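Local structure of YjbQ family protein (2P6H) at residues Ile99-Gly103 against Gly104-Leu108; Pro55-Met58 against Glu59-Glu63. The protein is of unknown function but belongs to the YjbQ (UPF0047) family and here forms an assembly of three chains. One frame throughout, in Å; residues are numbered along the deposited sequence.

Contact 2 comes first along the chain, on the opening two turns of helix 55-69; contact 1 follows at the end of strand 96-102 and the short strand 105-106. Their centres lie about 27 Å apart and their nearest atoms about 14 Å, so they do not touch. Contact 1 forms one margin of the five-stranded antiparallel sheet, where 105-106 is the outermost strand within the chain. Contact 2 belongs to a helix that packs on strand 15-18 of the separate three-stranded sheet. Both reach a second subunit, so hairpin and helix each contribute to the same assembly from well-separated parts of the chain.

Contact 1. Residues Ile99-Gly103 against Gly104-Leu108; sequences IPVVG and GRLSL
S107 N donates to P100 O over 2.7 Å, with 161° at the hydrogen, and closes the open end of a beta hairpin with a two-residue loop, which joins strand 96-102 to strand 105-106. Toward the tip, V102 and R105 form the hydrogen-bonded antiparallel pair: V102 N gives to R105 O at 3.0 Å and R105 N returns a bond to V102 O. In the return bond the donor stands well above the carbonyl plane, 61° out of it, as the chain swings through a type I' turn. G103 and G104 fill its two central positions, and both have the positive phi that favours glycine. V101 and L106 make the non-hydrogen-bonded pair, with V101 CA 3.5 Å from R105 O in a CA-H...O contact.

On the face of V101 and L106 the side chains pack closely. L106 CD1 meets I99 CG2 at a tight 3.4 Å and V101 CG2 at 3.9 Å; a chi1 of -176° sets CG opposite the backbone N and, together with chi2, turns this branch back toward the two residues. L108 CD2 reaches the same I99 methyl from further along, and I99 and L108 also pack on I114 of strand 113-118.

The other side of the hairpin faces a second subunit: P100 packs on L130 and V102 on M1 of that chain, while S107 OG is hydrogen-bonded to Y40 OH there. S107 CB lies against P100 CB at 3.9 Å. The strand ends at L106; S107 is the centre of an inverse gamma turn in which L108 N bonds back to L106 O at 2.8 Å.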
ATOM      1  N   ILE A  99       6.035   2.560   9.431  1.00 26.64           N
ATOM      2  CA  ILE A  99       6.773   1.567  10.226  1.00 26.97           C
ATOM      3  C   ILE A  99       6.821   1.970  11.691  1.00 26.33           C
ATOM      4  O   ILE A  99       7.423   2.964  12.074  1.00 26.25           O
ATOM      5  CB  ILE A  99       8.216   1.456   9.714  1.00 27.07           C
ATOM      6  CG1 ILE A  99       8.218   1.214   8.208  1.00 27.36           C
ATOM      7  CG2 ILE A  99       8.908   0.249  10.388  1.00 27.61           C
ATOM      8  CD1 ILE A  99       9.623   1.260   7.607  1.00 28.27           C
ATOM      9  N   PRO A 100       6.194   1.175  12.570  1.00 27.24           N
ATOM     10  CA  PRO A 100       6.209   1.476  14.004  1.00 26.93           C
ATOM     11  C   PRO A 100       7.616   1.459  14.601  1.00 27.40           C
ATOM     12  O   PRO A 100       8.503   0.727  14.143  1.00 23.46           O
ATOM     13  CB  PRO A 100       5.329   0.374  14.597  1.00 27.89           C
ATOM     14  CG  PRO A 100       4.421  -0.131  13.509  1.00 29.75           C
ATOM     15  CD  PRO A 100       5.291   0.049  12.284  1.00 25.94           C
ATOM     16  N   VAL A 101       7.819   2.298  15.607  1.00 26.34           N
ATOM     17  CA  VAL A 101       9.086   2.359  16.328  1.00 27.22           C
ATOM     18  C   VAL A 101       8.627   2.087  17.752  1.00 28.57           C
ATOM     19  O   VAL A 101       7.838   2.854  18.326  1.00 26.87           O
ATOM     20  CB  VAL A 101       9.748   3.751  16.231  1.00 26.90           C
ATOM     21  CG1 VAL A 101      10.997   3.806  17.122  1.00 26.61           C
ATOM     22  CG2 VAL A 101      10.138   4.030  14.784  1.00 27.84           C
ATOM     23  N   VAL A 102       9.081   0.970  18.303  1.00 28.71           N
ATOM     24  CA  VAL A 102       8.667   0.584  19.652  1.00 29.00           C
ATOM     25  C   VAL A 102       9.878   0.321  20.527  1.00 29.69           C
ATOM     26  O   VAL A 102      10.717  -0.521  20.234  1.00 28.95           O
ATOM     27  CB  VAL A 102       7.824  -0.694  19.585  1.00 29.61           C
ATOM     28  CG1 VAL A 102       7.145  -0.945  20.930  1.00 30.16           C
ATOM     29  CG2 VAL A 102       6.764  -0.564  18.508  1.00 29.81           C
ATOM     30  N   GLY A 103       9.970   1.047  21.637  1.00 29.56           N
ATOM     31  CA  GLY A 103      11.087   0.860  22.544  1.00 30.31           C
ATOM     32  C   GLY A 103      12.405   1.066  21.824  1.00 30.15           C
ATOM     33  O   GLY A 103      13.369   0.331  22.042  1.00 32.49           O
ATOM     34  N   GLY A 104      12.440   2.062  20.951  1.00 29.26           N
ATOM     35  CA  GLY A 104      13.652   2.362  20.218  1.00 29.65           C
ATOM     36  C   GLY A 104      13.908   1.418  19.049  1.00 28.79           C
ATOM     37  O   GLY A 104      14.838   1.637  18.279  1.00 28.61           O
ATOM     38  N   ARG A 105      13.098   0.372  18.907  1.00 28.36           N
ATOM     39  CA  ARG A 105      13.291  -0.596  17.827  1.00 27.81           C
ATOM     40  C   ARG A 105      12.391  -0.368  16.616  1.00 29.48           C
ATOM     41  O   ARG A 105      11.155  -0.413  16.720  1.00 28.07           O
ATOM     42  CB  ARG A 105      13.044  -2.019  18.337  1.00 28.18           C
ATOM     43  CG  ARG A 105      14.055  -2.533  19.356  1.00 28.89           C
ATOM     44  CD  ARG A 105      13.608  -3.919  19.873  1.00 29.99           C
ATOM     45  NE  ARG A 105      14.724  -4.609  20.499  1.00 31.99           N
ATOM     46  CZ  ARG A 105      14.647  -5.813  21.063  1.00 31.85           C
ATOM     47  NH1 ARG A 105      13.494  -6.481  21.092  1.00 29.63           N
ATOM     48  NH2 ARG A 105      15.736  -6.369  21.588  1.00 32.27           N
ATOM     49  N   LEU A 106      13.017  -0.135  15.462  1.00 29.30           N
ATOM     50  CA  LEU A 106      12.276  -0.000  14.267  1.00 28.57           C
ATOM     51  C   LEU A 106      11.621  -1.323  14.040  1.00 28.49           C
ATOM     52  O   LEU A 106      12.267  -2.357  13.935  1.00 27.58           O
ATOM     53  CB  LEU A 106      13.268   0.295  13.150  1.00 31.25           C
ATOM     54  CG  LEU A 106      12.565   0.568  11.830  1.00 31.68           C
ATOM     55  CD1 LEU A 106      11.558   1.715  11.931  1.00 32.48           C
ATOM     56  CD2 LEU A 106      13.533   0.939  10.706  1.00 31.48           C
ATOM     57  N   SER A 107      10.297  -1.331  13.994  1.00 26.11           N
ATOM     58  CA  SER A 107       9.554  -2.595  13.995  1.00 27.95           C
ATOM     59  C   SER A 107       9.491  -3.313  12.602  1.00 28.29           C
ATOM     60  O   SER A 107       8.429  -3.526  12.031  1.00 28.99           O
ATOM     61  CB  SER A 107       8.162  -2.266  14.545  1.00 29.59           C
ATOM     62  OG  SER A 107       7.504  -3.476  14.918  1.00 36.05           O
ATOM     63  N   LEU A 108      10.649  -3.713  12.092  1.00 26.13           N
ATOM     64  CA  LEU A 108      10.711  -4.481  10.854  1.00 25.86           C
ATOM     65  C   LEU A 108      10.954  -5.925  11.253  1.00 25.34           C
ATOM     66  O   LEU A 108      11.546  -6.193  12.307  1.00 25.19           O
ATOM     67  CB  LEU A 108      11.859  -4.001   9.961  1.00 26.23           C
ATOM     68  CG  LEU A 108      11.665  -2.643   9.290  1.00 28.92           C
ATOM     69  CD1 LEU A 108      12.917  -2.262   8.505  1.00 28.03           C
ATOM     70  CD2 LEU A 108      10.450  -2.705   8.373  1.00 29.05           C
TER

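Contact 2. Residues Pro55-Met58 against Glu59-Glu63; sequences PRLM and EDIVE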
ATOM      1  N   PRO A  55      20.033 -10.561  -3.177  1.00 29.92           N
ATOM      2  CA  PRO A  55      20.367 -10.197  -4.571  1.00 29.83           C
ATOM      3  C   PRO A  55      19.544 -10.801  -5.707  1.00 28.68           C
ATOM      4  O   PRO A  55      19.045 -10.077  -6.566  1.00 29.36           O
ATOM      5  CB  PRO A  55      21.880 -10.508  -4.688  1.00 30.50           C
ATOM      6  CG  PRO A  55      22.180 -11.338  -3.435  1.00 31.97           C
ATOM      7  CD  PRO A  55      21.262 -10.750  -2.385  1.00 32.21           C
ATOM      8  N   ARG A  56      19.371 -12.111  -5.701  1.00 28.86           N
ATOM      9  CA  ARG A  56      18.619 -12.721  -6.783  1.00 29.60           C
ATOM     10  C   ARG A  56      17.157 -12.293  -6.733  1.00 28.76           C
ATOM     11  O   ARG A  56      16.553 -11.932  -7.735  1.00 29.32           O
ATOM     12  CB  ARG A  56      18.724 -14.239  -6.640  1.00 31.04           C
ATOM     13  CG  ARG A  56      20.098 -14.765  -7.055  1.00 34.97           C
ATOM     14  CD  ARG A  56      20.438 -16.094  -6.371  1.00 39.21           C
ATOM     15  NE  ARG A  56      21.879 -16.356  -6.450  1.00 42.46           N
ATOM     16  CZ  ARG A  56      22.592 -16.221  -5.317  1.00 43.51           C
ATOM     17  NH1 ARG A  56      21.992 -15.879  -4.191  1.00 42.74           N
ATOM     18  NH2 ARG A  56      23.912 -16.424  -5.340  1.00 44.71           N
ATOM     19  N   LEU A  57      16.566 -12.268  -5.541  1.00 26.22           N
ATOM     20  CA  LEU A  57      15.178 -11.806  -5.382  1.00 26.37           C
ATOM     21  C   LEU A  57      15.005 -10.394  -5.931  1.00 26.26           C
ATOM     22  O   LEU A  57      13.998 -10.055  -6.539  1.00 25.12           O
ATOM     23  CB  LEU A  57      14.784 -11.836  -3.892  1.00 25.67           C
ATOM     24  CG  LEU A  57      13.370 -11.270  -3.612  1.00 25.30           C
ATOM     25  CD1 LEU A  57      12.274 -12.055  -4.333  1.00 24.23           C
ATOM     26  CD2 LEU A  57      13.006 -11.289  -2.127  1.00 23.13           C
ATOM     27  N   MET A  58      16.000  -9.555  -5.690  1.00 26.41           N
ATOM     28  CA  MET A  58      15.927  -8.170  -6.129  1.00 27.11           C
ATOM     29  C   MET A  58      15.914  -8.091  -7.650  1.00 27.01           C
ATOM     30  O   MET A  58      15.314  -7.182  -8.229  1.00 26.72           O
ATOM     31  CB  MET A  58      17.089  -7.388  -5.527  1.00 28.77           C
ATOM     32  CG  MET A  58      16.927  -7.223  -4.019  1.00 30.09           C
ATOM     33  SD  MET A  58      18.413  -6.686  -3.178  1.00 32.42           S
ATOM     34  CE  MET A  58      18.595  -5.019  -3.840  1.00 31.07           C
ATOM     35  N   GLU A  59      16.574  -9.049  -8.292  1.00 26.99           N
ATOM     36  CA  GLU A  59      16.563  -9.151  -9.748  1.00 26.93           C
ATOM     37  C   GLU A  59      15.192  -9.576 -10.167  1.00 26.13           C
ATOM     38  O   GLU A  59      14.628  -9.082 -11.134  1.00 26.53           O
ATOM     39  CB  GLU A  59      17.574 -10.200 -10.268  1.00 30.15           C
ATOM     40  CG  GLU A  59      18.965  -9.601 -10.480  1.00 36.40           C
ATOM     41  CD  GLU A  59      19.857 -10.625 -11.144  1.00 40.28           C
ATOM     42  OE1 GLU A  59      19.859 -10.687 -12.372  1.00 43.61           O
ATOM     43  OE2 GLU A  59      20.543 -11.351 -10.438  1.00 42.87           O
ATOM     44  N   ASP A  60      14.639 -10.538  -9.432  1.00 23.67           N
ATOM     45  CA  ASP A  60      13.316 -11.062  -9.765  1.00 23.82           C
ATOM     46  C   ASP A  60      12.238  -9.975  -9.683  1.00 22.63           C
ATOM     47  O   ASP A  60      11.293  -9.938 -10.437  1.00 21.75           O
ATOM     48  CB  ASP A  60      12.936 -12.185  -8.794  1.00 22.81           C
ATOM     49  CG  ASP A  60      13.746 -13.463  -9.047  1.00 24.00           C
ATOM     50  OD1 ASP A  60      14.231 -13.643 -10.164  1.00 23.45           O
ATOM     51  OD2 ASP A  60      13.833 -14.264  -8.125  1.00 22.80           O
ATOM     52  N   ILE A  61      12.405  -9.096  -8.660  1.00 21.33           N
ATOM     53  CA  ILE A  61      11.429  -8.037  -8.517  1.00 22.10           C
ATOM     54  C   ILE A  61      11.399  -7.133  -9.743  1.00 21.94           C
ATOM     55  O   ILE A  61      10.354  -6.732 -10.239  1.00 22.64           O
ATOM     56  CB  ILE A  61      11.814  -7.265  -7.273  1.00 22.39           C
ATOM     57  CG1 ILE A  61      11.483  -8.142  -6.048  1.00 21.16           C
ATOM     58  CG2 ILE A  61      10.982  -5.959  -7.232  1.00 20.40           C
ATOM     59  CD1 ILE A  61      11.742  -7.537  -4.663  1.00 22.36           C
ATOM     60  N   VAL A  62      12.596  -6.807 -10.254  1.00 22.11           N
ATOM     61  CA  VAL A  62      12.619  -6.002 -11.451  1.00 23.33           C
ATOM     62  C   VAL A  62      11.986  -6.717 -12.633  1.00 24.28           C
ATOM     63  O   VAL A  62      11.221  -6.148 -13.401  1.00 25.19           O
ATOM     64  CB  VAL A  62      14.068  -5.785 -11.761  1.00 24.13           C
ATOM     65  CG1 VAL A  62      14.232  -5.379 -13.224  1.00 25.29           C
ATOM     66  CG2 VAL A  62      14.629  -4.688 -10.875  1.00 23.22           C
ATOM     67  N   GLU A  63      12.309  -8.008 -12.803  1.00 24.47           N
ATOM     68  CA  GLU A  63      11.712  -8.747 -13.905  1.00 25.67           C
ATOM     69  C   GLU A  63      10.191  -8.875 -13.752  1.00 25.76           C
ATOM     70  O   GLU A  63       9.448  -8.816 -14.725  1.00 24.98           O
ATOM     71  CB  GLU A  63      12.357 -10.128 -13.990  1.00 28.68           C
ATOM     72  CG  GLU A  63      11.732 -11.005 -15.081  1.00 34.05           C
ATOM     73  CD  GLU A  63      11.981 -10.432 -16.469  1.00 37.15           C
ATOM     74  OE1 GLU A  63      12.893  -9.604 -16.628  1.00 35.18           O
ATOM     75  OE2 GLU A  63      11.273 -10.834 -17.389  1.00 40.94           O
TER
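P55 to V62 wind as alpha-helix: E59 N bonds to P55 O and leans weakly to R56 O as well, D60 N bonds to R56 O, and I61 N to L57 O at 2.8 Å, with a weak V62 N to M58 O bond following. The side chains of D60 and I61 lean back over the first turn. D60 CG lies beside its own backbone N (chi1 -72°), which brings the carboxylate alongside the R56 carbonyl, CG 3.5 Å from R56 O. I61 CG1 rests 3.2 Å from L57 O, and its CD1 meets L57 CG at 4.2 Å, a light apolar touch one turn apart. M58, I61 and V62 also pack on V16 of strand 15-18.

The acidic ends serve the interface. D60 OD1 accepts a hydrogen bond from the backbone N of K76 and OD2 one from that of H77, both of a second subunit, and E59 OE1 forms a salt bridge with K76 NZ of that chain. Replacing D60 by an alanine is likely to leave those two amides without their acceptors. Held through both of its oxygens, the carboxylate of the buried D60 is thus a fixed polar link between subunits, its negative charge probably eased by these two N-H groups.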